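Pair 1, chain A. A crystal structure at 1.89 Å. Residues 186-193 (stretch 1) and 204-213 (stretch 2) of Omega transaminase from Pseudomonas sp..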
# COMPACT_ATOMS: atom_id res chain seq x y z
N LEU A 186 -1.42 -4.71 -14.63
CA LEU A 186 -2.23 -4.83 -15.84
C LEU A 186 -1.41 -5.39 -17.00
O LEU A 186 -0.23 -5.06 -17.17
CB LEU A 186 -2.83 -3.49 -16.25
CG LEU A 186 -4.09 -3.06 -15.50
CD1 LEU A 186 -4.64 -1.79 -16.12
CD2 LEU A 186 -5.11 -4.16 -15.55
N LEU A 187 -2.06 -6.22 -17.80
CA LEU A 187 -1.52 -6.75 -19.04
C LEU A 187 -2.35 -6.19 -20.19
O LEU A 187 -3.51 -5.83 -20.01
CB LEU A 187 -1.57 -8.28 -19.03
CG LEU A 187 -0.95 -8.92 -17.79
CD1 LEU A 187 -1.42 -10.34 -17.62
CD2 LEU A 187 0.56 -8.87 -17.89
N ASP A 188 -1.75 -6.10 -21.37
CA ASP A 188 -2.50 -5.64 -22.52
C ASP A 188 -3.54 -6.67 -22.92
O ASP A 188 -3.39 -7.87 -22.67
CB ASP A 188 -1.57 -5.33 -23.70
CG ASP A 188 -0.93 -3.96 -23.60
OD1 ASP A 188 -1.67 -2.95 -23.65
OD2 ASP A 188 0.31 -3.87 -23.48
N THR A 189 -4.58 -6.21 -23.50
CA THR A 189 -5.57 -7.22 -23.87
C THR A 189 -5.42 -7.59 -25.34
O THR A 189 -5.06 -6.75 -26.17
CB THR A 189 -6.99 -6.71 -23.61
OG1 THR A 189 -7.94 -7.68 -24.07
CG2 THR A 189 -7.24 -5.38 -24.32
N PRO A 190 -5.66 -8.85 -25.72
CA PRO A 190 -5.56 -9.23 -27.14
C PRO A 190 -6.73 -8.70 -27.96
O PRO A 190 -7.66 -9.44 -28.32
CB PRO A 190 -5.51 -10.76 -27.08
CG PRO A 190 -6.24 -11.10 -25.85
CD PRO A 190 -5.91 -10.02 -24.86
N TRP A 191 -6.66 -7.40 -28.25
CA TRP A 191 -7.72 -6.63 -28.89
C TRP A 191 -7.25 -6.29 -30.30
O TRP A 191 -6.30 -5.53 -30.47
CB TRP A 191 -8.02 -5.36 -28.09
CG TRP A 191 -9.22 -4.55 -28.53
CD1 TRP A 191 -10.19 -4.91 -29.43
CD2 TRP A 191 -9.56 -3.23 -28.09
NE1 TRP A 191 -11.11 -3.90 -29.56
CE2 TRP A 191 -10.75 -2.86 -28.75
CE3 TRP A 191 -8.98 -2.33 -27.19
CZ2 TRP A 191 -11.37 -1.63 -28.55
CZ3 TRP A 191 -9.59 -1.10 -26.99
CH2 TRP A 191 -10.78 -0.76 -27.66
N LEU A 192 -7.90 -6.88 -31.31
CA LEU A 192 -7.44 -6.71 -32.68
C LEU A 192 -7.64 -5.28 -33.17
O LEU A 192 -6.80 -4.74 -33.90
CB LEU A 192 -8.17 -7.69 -33.60
CG LEU A 192 -7.82 -9.17 -33.53
CD1 LEU A 192 -9.06 -10.01 -33.82
CD2 LEU A 192 -6.72 -9.47 -34.52
N TYR A 193 -8.74 -4.64 -32.76
CA TYR A 193 -9.05 -3.31 -33.27
C TYR A 193 -8.07 -2.26 -32.75
O TYR A 193 -7.70 -1.34 -33.49
CB TYR A 193 -10.50 -2.95 -32.95
CG TYR A 193 -11.04 -1.84 -33.83
CD1 TYR A 193 -11.15 -2.02 -35.21
CD2 TYR A 193 -11.41 -0.61 -33.30
CE1 TYR A 193 -11.62 -1.01 -36.03
CE2 TYR A 193 -11.89 0.41 -34.11
CZ TYR A 193 -11.99 0.20 -35.48
OH TYR A 193 -12.45 1.22 -36.29
N ALA A 204 -0.54 -13.83 -34.28
CA ALA A 204 0.55 -12.92 -33.94
C ALA A 204 0.19 -12.05 -32.73
O ALA A 204 1.08 -11.70 -31.95
CB ALA A 204 0.91 -12.05 -35.14
N LEU A 205 -1.09 -11.70 -32.57
CA LEU A 205 -1.51 -10.87 -31.45
C LEU A 205 -1.51 -11.65 -30.14
O LEU A 205 -1.14 -11.12 -29.09
CB LEU A 205 -2.89 -10.27 -31.72
CG LEU A 205 -3.47 -9.30 -30.69
CD1 LEU A 205 -2.57 -8.08 -30.48
CD2 LEU A 205 -4.84 -8.86 -31.12
N THR A 206 -1.98 -12.89 -30.17
CA THR A 206 -1.88 -13.75 -28.99
C THR A 206 -0.44 -13.91 -28.55
O THR A 206 -0.14 -13.83 -27.35
CB THR A 206 -2.49 -15.12 -29.29
OG1 THR A 206 -3.90 -14.97 -29.50
CG2 THR A 206 -2.24 -16.09 -28.14
N ALA A 207 0.47 -14.12 -29.51
CA ALA A 207 1.88 -14.35 -29.18
C ALA A 207 2.52 -13.13 -28.53
O ALA A 207 3.29 -13.26 -27.58
CB ALA A 207 2.64 -14.76 -30.45
N HIS A 208 2.22 -11.94 -29.05
CA HIS A 208 2.69 -10.70 -28.43
C HIS A 208 2.22 -10.62 -26.98
O HIS A 208 3.00 -10.27 -26.08
CB HIS A 208 2.20 -9.49 -29.22
CG HIS A 208 2.94 -9.26 -30.51
ND1 HIS A 208 4.31 -9.14 -30.57
CD2 HIS A 208 2.48 -9.13 -31.77
CE1 HIS A 208 4.67 -8.94 -31.83
NE2 HIS A 208 3.58 -8.94 -32.58
N CYS A 209 0.95 -10.94 -26.74
CA CYS A 209 0.38 -10.76 -25.41
C CYS A 209 0.98 -11.77 -24.43
O CYS A 209 1.36 -11.40 -23.31
CB CYS A 209 -1.14 -10.92 -25.47
SG CYS A 209 -1.99 -9.59 -26.37
N ILE A 210 1.11 -13.03 -24.85
CA ILE A 210 1.68 -14.07 -23.99
C ILE A 210 3.13 -13.77 -23.65
O ILE A 210 3.57 -13.92 -22.50
CB ILE A 210 1.52 -15.44 -24.66
CG1 ILE A 210 0.04 -15.80 -24.72
CG2 ILE A 210 2.27 -16.51 -23.90
CD1 ILE A 210 -0.57 -15.89 -23.35
N ARG A 211 3.91 -13.33 -24.65
CA ARG A 211 5.29 -12.96 -24.38
C ARG A 211 5.36 -11.82 -23.35
O ARG A 211 6.20 -11.85 -22.45
CB ARG A 211 6.00 -12.57 -25.67
CG ARG A 211 7.32 -11.88 -25.46
CD ARG A 211 8.00 -11.56 -26.78
NE ARG A 211 8.90 -10.43 -26.67
CZ ARG A 211 9.62 -9.94 -27.67
NH1 ARG A 211 9.54 -10.50 -28.88
NH2 ARG A 211 10.42 -8.90 -27.48
N GLN A 212 4.48 -10.83 -23.48
CA GLN A 212 4.39 -9.78 -22.47
C GLN A 212 4.06 -10.36 -21.10
O GLN A 212 4.57 -9.90 -20.08
CB GLN A 212 3.33 -8.74 -22.87
CG GLN A 212 3.14 -7.60 -21.87
CD GLN A 212 1.98 -6.69 -22.23
OE1 GLN A 212 0.82 -6.98 -21.93
NE2 GLN A 212 2.28 -5.57 -22.87
N LEU A 213 3.17 -11.36 -21.06
CA LEU A 213 2.79 -11.97 -19.79
C LEU A 213 3.97 -12.69 -19.13
O LEU A 213 4.19 -12.56 -17.91
CB LEU A 213 1.60 -12.90 -20.01
CG LEU A 213 1.19 -13.84 -18.88
CD1 LEU A 213 0.76 -13.07 -17.66
CD2 LEU A 213 0.05 -14.72 -19.37

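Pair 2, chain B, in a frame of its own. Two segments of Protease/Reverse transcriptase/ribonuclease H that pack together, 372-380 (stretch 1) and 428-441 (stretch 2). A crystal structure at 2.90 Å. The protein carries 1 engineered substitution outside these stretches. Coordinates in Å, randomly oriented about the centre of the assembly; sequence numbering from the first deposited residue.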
# COMPACT_ATOMS: atom_id res chain seq x y z
N THR B 372 0.75 -20.50 -8.85
CA THR B 372 -0.25 -20.76 -9.88
C THR B 372 -1.52 -21.36 -9.28
O THR B 372 -2.63 -20.85 -9.50
CB THR B 372 0.33 -21.69 -10.94
OG1 THR B 372 1.18 -20.94 -11.83
CG2 THR B 372 -0.78 -22.36 -11.75
N LYS B 373 -1.37 -22.42 -8.49
CA LYS B 373 -2.51 -23.23 -8.07
C LYS B 373 -3.55 -22.41 -7.32
O LYS B 373 -3.23 -21.45 -6.62
CB LYS B 373 -2.03 -24.38 -7.17
CG LYS B 373 -1.32 -23.91 -5.90
CD LYS B 373 -0.84 -25.08 -5.07
CE LYS B 373 -0.05 -24.61 -3.86
NZ LYS B 373 0.49 -25.75 -3.08
N LEU B 374 -4.81 -22.79 -7.51
CA LEU B 374 -5.89 -22.20 -6.73
C LEU B 374 -5.77 -22.62 -5.27
O LEU B 374 -5.12 -23.61 -4.93
CB LEU B 374 -7.24 -22.62 -7.29
CG LEU B 374 -7.47 -22.32 -8.77
CD1 LEU B 374 -8.80 -22.87 -9.21
CD2 LEU B 374 -7.40 -20.82 -9.01
N LEU B 375 -6.42 -21.85 -4.41
CA LEU B 375 -6.38 -22.10 -2.98
C LEU B 375 -7.71 -22.68 -2.52
O LEU B 375 -8.72 -22.64 -3.23
CB LEU B 375 -6.05 -20.81 -2.22
CG LEU B 375 -4.77 -20.09 -2.67
CD1 LEU B 375 -4.53 -18.82 -1.86
CD2 LEU B 375 -3.56 -21.01 -2.61
N ASN B 376 -7.70 -23.23 -1.31
CA ASN B 376 -8.88 -23.85 -0.76
C ASN B 376 -9.93 -22.80 -0.40
O ASN B 376 -9.64 -21.60 -0.29
CB ASN B 376 -8.52 -24.70 0.46
CG ASN B 376 -7.57 -25.83 0.11
OD1 ASN B 376 -6.35 -25.64 0.06
ND2 ASN B 376 -8.12 -27.01 -0.14
N ILE B 377 -11.16 -23.26 -0.21
CA ILE B 377 -12.29 -22.40 0.09
C ILE B 377 -12.93 -22.88 1.38
O ILE B 377 -13.12 -24.08 1.58
CB ILE B 377 -13.32 -22.39 -1.06
CG1 ILE B 377 -12.66 -21.93 -2.36
CG2 ILE B 377 -14.51 -21.51 -0.71
CD1 ILE B 377 -13.63 -21.82 -3.52
N THR B 378 -13.26 -21.94 2.26
CA THR B 378 -13.93 -22.28 3.50
C THR B 378 -15.34 -22.80 3.19
O THR B 378 -15.94 -22.43 2.18
CB THR B 378 -13.99 -21.08 4.43
OG1 THR B 378 -14.35 -21.50 5.76
CG2 THR B 378 -15.00 -20.05 3.95
N PRO B 379 -15.87 -23.69 4.02
CA PRO B 379 -17.23 -24.21 3.80
C PRO B 379 -18.25 -23.09 3.79
O PRO B 379 -18.19 -22.17 4.62
CB PRO B 379 -17.44 -25.15 5.00
CG PRO B 379 -16.07 -25.60 5.36
CD PRO B 379 -15.17 -24.42 5.09
N PRO B 380 -19.20 -23.12 2.86
CA PRO B 380 -20.22 -22.07 2.81
C PRO B 380 -21.18 -22.18 3.98
O PRO B 380 -21.49 -23.28 4.46
CB PRO B 380 -20.93 -22.33 1.48
CG PRO B 380 -20.74 -23.79 1.24
CD PRO B 380 -19.38 -24.12 1.79
N ASN B 428 -17.15 -33.81 3.18
CA ASN B 428 -17.42 -32.97 2.02
C ASN B 428 -16.37 -31.88 1.88
O ASN B 428 -15.94 -31.55 0.77
CB ASN B 428 -18.81 -32.35 2.12
CG ASN B 428 -19.91 -33.39 2.24
OD1 ASN B 428 -20.88 -33.21 2.98
ND2 ASN B 428 -19.75 -34.50 1.53
N THR B 429 -15.94 -31.29 3.01
CA THR B 429 -14.83 -30.35 2.98
C THR B 429 -13.58 -31.00 2.40
O THR B 429 -12.83 -30.36 1.65
CB THR B 429 -14.54 -29.84 4.39
OG1 THR B 429 -15.74 -29.26 4.94
CG2 THR B 429 -13.44 -28.79 4.37
N LYS B 430 -13.34 -32.27 2.73
CA LYS B 430 -12.22 -33.00 2.15
C LYS B 430 -12.47 -33.31 0.68
O LYS B 430 -11.55 -33.23 -0.14
CB LYS B 430 -11.97 -34.28 2.94
CG LYS B 430 -10.73 -35.04 2.52
CD LYS B 430 -10.60 -36.32 3.32
CE LYS B 430 -9.36 -37.09 2.92
NZ LYS B 430 -9.27 -38.38 3.66
N GLN B 431 -13.71 -33.66 0.33
CA GLN B 431 -14.06 -33.85 -1.08
C GLN B 431 -13.80 -32.59 -1.88
O GLN B 431 -13.24 -32.64 -2.98
CB GLN B 431 -15.53 -34.26 -1.20
CG GLN B 431 -15.90 -35.53 -0.48
CD GLN B 431 -17.39 -35.68 -0.33
OE1 GLN B 431 -18.17 -34.90 -0.88
NE2 GLN B 431 -17.81 -36.69 0.42
N LEU B 432 -14.22 -31.44 -1.35
CA LEU B 432 -13.95 -30.17 -2.01
C LEU B 432 -12.45 -29.95 -2.17
O LEU B 432 -11.99 -29.50 -3.22
CB LEU B 432 -14.59 -29.03 -1.21
CG LEU B 432 -14.33 -27.62 -1.72
CD1 LEU B 432 -14.87 -27.45 -3.14
CD2 LEU B 432 -14.96 -26.61 -0.78
N ASN B 433 -11.68 -30.28 -1.13
CA ASN B 433 -10.23 -30.20 -1.22
C ASN B 433 -9.69 -31.13 -2.30
O ASN B 433 -8.67 -30.81 -2.94
CB ASN B 433 -9.60 -30.54 0.14
CG ASN B 433 -8.13 -30.19 0.20
OD1 ASN B 433 -7.65 -29.32 -0.53
ND2 ASN B 433 -7.40 -30.86 1.09
N MET B 434 -10.36 -32.26 -2.54
CA MET B 434 -9.94 -33.14 -3.63
C MET B 434 -10.22 -32.51 -4.99
O MET B 434 -9.41 -32.62 -5.91
CB MET B 434 -10.65 -34.49 -3.51
CG MET B 434 -10.35 -35.25 -2.23
SD MET B 434 -11.52 -36.58 -1.97
CE MET B 434 -10.92 -37.25 -0.42
N VAL B 435 -11.38 -31.86 -5.12
CA VAL B 435 -11.73 -31.18 -6.37
C VAL B 435 -10.64 -30.19 -6.76
O VAL B 435 -10.28 -30.07 -7.94
CB VAL B 435 -13.09 -30.49 -6.24
CG1 VAL B 435 -13.47 -29.81 -7.54
CG2 VAL B 435 -14.17 -31.48 -5.83
N ILE B 436 -10.10 -29.48 -5.77
CA ILE B 436 -9.04 -28.51 -6.04
C ILE B 436 -7.76 -29.23 -6.46
O ILE B 436 -7.10 -28.84 -7.43
CB ILE B 436 -8.82 -27.62 -4.81
CG1 ILE B 436 -10.16 -27.03 -4.35
CG2 ILE B 436 -7.83 -26.51 -5.13
CD1 ILE B 436 -10.07 -26.29 -3.04
N GLU B 437 -7.40 -30.29 -5.73
CA GLU B 437 -6.16 -31.01 -6.04
C GLU B 437 -6.18 -31.57 -7.45
O GLU B 437 -5.13 -31.68 -8.09
CB GLU B 437 -5.94 -32.12 -5.02
CG GLU B 437 -4.62 -32.85 -5.19
CD GLU B 437 -4.45 -33.97 -4.19
OE1 GLU B 437 -5.31 -34.10 -3.29
OE2 GLU B 437 -3.47 -34.74 -4.31
N ALA B 438 -7.37 -31.94 -7.95
CA ALA B 438 -7.48 -32.33 -9.35
C ALA B 438 -7.10 -31.18 -10.27
O ALA B 438 -6.43 -31.38 -11.29
CB ALA B 438 -8.90 -32.81 -9.64
N LEU B 439 -7.53 -29.96 -9.93
CA LEU B 439 -7.15 -28.81 -10.74
C LEU B 439 -5.68 -28.47 -10.58
O LEU B 439 -5.06 -27.94 -11.51
CB LEU B 439 -8.02 -27.60 -10.36
CG LEU B 439 -9.52 -27.76 -10.61
CD1 LEU B 439 -10.29 -26.63 -9.95
CD2 LEU B 439 -9.82 -27.81 -12.10
N ASN B 440 -5.09 -28.78 -9.42
CA ASN B 440 -3.67 -28.54 -9.21
C ASN B 440 -2.80 -29.50 -10.00
O ASN B 440 -1.63 -29.19 -10.27
CB ASN B 440 -3.34 -28.64 -7.72
CG ASN B 440 -4.12 -27.67 -6.89
OD1 ASN B 440 -4.58 -26.64 -7.39
ND2 ASN B 440 -4.29 -27.98 -5.61
N THR B 441 -3.33 -30.66 -10.37
CA THR B 441 -2.57 -31.64 -11.14
C THR B 441 -2.40 -31.15 -12.57
O THR B 441 -3.36 -30.73 -13.21
CB THR B 441 -3.29 -32.99 -11.11
OG1 THR B 441 -3.63 -33.31 -9.75
CG2 THR B 441 -2.39 -34.08 -11.67

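The sharpest difference lies where Asp A188 and Gln A212 of pair 1 match Leu B374 and Leu B439 of pair 2. In pair 1 this site is polar. Backbone N of Asp A188 donates to OE1 of Gln A212 at 2.8 Å. NE2 of Gln A212 donates to OD2 of Asp A188 at 2.7 Å. Both bonds are nearly straight. One amide group thus pairs with the backbone and with the side chain of the same residue, through OE1 and NE2. In pair 2 the site is apolar: CD1 of Leu B374 meets CD1 of Leu B439 at 4.1 Å.

The shared geometry is an extended segment lying against a helix. Fourteen central residues superpose with an RMSD of 0.9 Å. The buried areas are also similar, 440 Å² in pair 1 and 465 Å² in pair 2. In both pairs, backbone hydrogen bonds from residue i to i-4 hold the helix, and side chains on one face of it reach the extended segment.

Cys A209 matches Ile B436, and both point toward the other stretch. SG of Cys A209 lies 3.7 Å from CA of Pro A190. Ile B436 fills the same place with a longer side chain. Its CD1 comes within 3.5 Å of CA of Asn B376, the counterpart of Pro A190. Its CG2 lies 4.5 Å from CB of Leu B374.

The match of Pro A190 with Asn B376 puts the side-chain centres 0.6 Å apart, yet the chemistry differs. CB of Pro A190 packs on SG of Cys A209 at 3.8 Å. Asn B376 instead donates a hydrogen bond from ND2 to OD1 of Asn B433. At 2.4 Å it is very short, and the value deserves caution at 2.90 Å resolution. Thr A206 matches Asn B433, but OG1 of Thr A206 comes no nearer to the other stretch than 5.1 Å, from CB of Pro A190.

Leu A205 and Leu B432 keep the same residue type and the same rotamer, t for chi1 and p for chi2. CD2 of Leu A205 packs against CG of Leu A192 at 3.8 Å. CD2 of Leu B432 approaches backbone O of Ile B377 at 3.9 Å.

At the other end, Leu A187 and Leu A213 match Lys B373 and Asn B440. The leucines touch through their CD1 atoms at 3.5 Å, an apolar contact. In pair 2, CB of Lys B373 lies 3.4 Å from OD1 of Asn B440, while the end of the lysine leads away. Here the polarity pattern is reversed: pair 1 is apolar where pair 2 places polar residues.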